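Local coordinates for protein alginate lyase (Bacteroides ovatus, PDB 3NNB) that probably cleaves the polysaccharide alginate by beta-elimination, as alginate lyases do, and carries a bound sodium ion, at residues A[91-94]-A[98-101]. Residues are numbered along the deposited sequence; the frame is centred on the assembly and turned at random.
Sequences PELD and RNKL
Arg98, the first residue of helix 98-118, meets the 3-10 turn 91-94 through its aliphatic base: CB lies 4.4 Å from CD1 of Leu93, while the guanidinium end leads away from the turn, and the side chain touches Tyr63 and Asp167. Asn99 carries most of the contact and illustrates how a helix's first turn can be tied to the chain just before it. Its ND2 donates to OD1 of Asp94 over 2.8 Å, nearly straight at 173°. The acceptor lies almost in the amide plane, whereas the amide nitrogen reaches OD1 from the anti side, 20° out of the carboxylate plane. Although Asp94 sets out away from the helix, its carboxylate turns back to it, because chi1 of -174° places CG beside the carbonyl carbon. The CD1 methyl of Leu93 lies against the same amide, 3.6 Å from Asn99 ND2, and these two side chains cross at about a right angle. The backbones are linked through water: a water oxygen 2.8 Å from Leu93 O, to which it donates, accepts from Asn99 N. At Lys100 the oxygen of a second water lies 2.9 Å from the backbone N, from which it accepts, and gives a weak bond to Asp94 O. The waters thus bridge carbonyls of the 3-10 turn, the second one weakly, to first-turn amides that have no preceding helical carbonyl to bond. The turn itself is closed by Asp94 N to Pro91 O. In the fold, Leu93 rests on Met66 of strand 64-66, Lys100 forms a salt bridge with Asp50, and Lys100 and Leu101 both touch Trp134 of helix 121-136, so the junction contacts both that strand and that helix.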
loop_
_atom_site.group_PDB
_atom_site.type_symbol
_atom_site.label_atom_id
_atom_site.label_comp_id
_atom_site.label_asym_id
_atom_site.label_seq_id
_atom_site.Cartn_x
_atom_site.Cartn_y
_atom_site.Cartn_z
ATOM N N PRO A 91 -4.338 -15.508 13.419
ATOM C CA PRO A 91 -5.692 -15.216 12.940
ATOM C C PRO A 91 -6.534 -14.385 13.906
ATOM O O PRO A 91 -7.568 -13.864 13.486
ATOM C CB PRO A 91 -6.283 -16.604 12.703
ATOM C CG PRO A 91 -5.447 -17.532 13.460
ATOM C CD PRO A 91 -4.066 -16.947 13.508
ATOM N N GLU A 92 -6.143 -14.291 15.171
ATOM C CA GLU A 92 -6.822 -13.398 16.131
ATOM C C GLU A 92 -6.887 -11.990 15.650
ATOM O O GLU A 92 -7.731 -11.241 16.069
ATOM C CB GLU A 92 -6.088 -13.371 17.493
ATOM C CG GLU A 92 -6.235 -14.630 18.269
ATOM C CD GLU A 92 -5.671 -14.488 19.660
ATOM O OE1 GLU A 92 -4.506 -14.093 19.825
ATOM O OE2 GLU A 92 -6.391 -14.805 20.601
ATOM N N LEU A 93 -5.960 -11.600 14.787
ATOM C CA LEU A 93 -5.995 -10.214 14.290
ATOM C C LEU A 93 -7.317 -9.820 13.628
ATOM O O LEU A 93 -7.693 -8.636 13.608
ATOM C CB LEU A 93 -4.796 -9.942 13.403
ATOM C CG LEU A 93 -4.825 -10.499 11.980
ATOM C CD1 LEU A 93 -5.637 -9.573 11.031
ATOM C CD2 LEU A 93 -3.379 -10.619 11.506
ATOM N N ASP A 94 -8.058 -10.819 13.155
ATOM C CA ASP A 94 -9.325 -10.611 12.454
ATOM C C ASP A 94 -10.411 -10.057 13.367
ATOM O O ASP A 94 -11.395 -9.513 12.878
ATOM C CB ASP A 94 -9.794 -11.927 11.836
ATOM C CG ASP A 94 -11.026 -11.746 10.982
ATOM O OD1 ASP A 94 -10.952 -10.924 10.040
ATOM O OD2 ASP A 94 -12.059 -12.403 11.262
ATOM N N ARG A 98 -8.314 -4.358 11.370
ATOM C CA ARG A 98 -7.393 -4.410 10.196
ATOM C C ARG A 98 -8.057 -4.968 8.946
ATOM O O ARG A 98 -7.911 -4.391 7.846
ATOM C CB ARG A 98 -6.151 -5.257 10.490
ATOM C CG ARG A 98 -5.246 -5.444 9.309
ATOM C CD ARG A 98 -4.655 -4.134 8.884
ATOM N NE ARG A 98 -3.761 -4.253 7.725
ATOM C CZ ARG A 98 -4.155 -4.164 6.454
ATOM N NH1 ARG A 98 -5.417 -3.995 6.147
ATOM N NH2 ARG A 98 -3.244 -4.233 5.477
ATOM N N ASN A 99 -8.761 -6.082 9.091
ATOM C CA ASN A 99 -9.401 -6.713 7.915
ATOM C C ASN A 99 -10.610 -5.957 7.417
ATOM O O ASN A 99 -10.852 -5.926 6.223
ATOM C CB ASN A 99 -9.703 -8.200 8.177
ATOM C CG ASN A 99 -8.405 -9.055 8.261
ATOM O OD1 ASN A 99 -7.352 -8.633 7.778
ATOM N ND2 ASN A 99 -8.499 -10.253 8.875
ATOM N N LYS A 100 -11.339 -5.301 8.302
ATOM C CA LYS A 100 -12.431 -4.435 7.881
ATOM C C LYS A 100 -11.887 -3.238 7.094
ATOM O O LYS A 100 -12.425 -2.881 6.040
ATOM C CB LYS A 100 -13.274 -3.943 9.065
ATOM C CG LYS A 100 -14.042 -4.983 9.919
ATOM C CD LYS A 100 -14.831 -5.955 9.150
ATOM C CE LYS A 100 -15.862 -6.711 10.069
ATOM N NZ LYS A 100 -17.271 -6.098 10.019
ATOM N N LEU A 101 -10.808 -2.625 7.595
ATOM C CA LEU A 101 -10.178 -1.530 6.877
ATOM C C LEU A 101 -9.732 -2.012 5.482
ATOM O O LEU A 101 -9.907 -1.286 4.488
ATOM C CB LEU A 101 -9.009 -0.961 7.700
ATOM C CG LEU A 101 -8.353 0.301 7.067
ATOM C CD1 LEU A 101 -7.920 1.319 8.124
ATOM C CD2 LEU A 101 -7.185 -0.160 6.189
HETATM O O HOH W 1 -9.182 -7.397 11.605
HETATM O O HOH W 2 -11.239 -6.847 10.775
#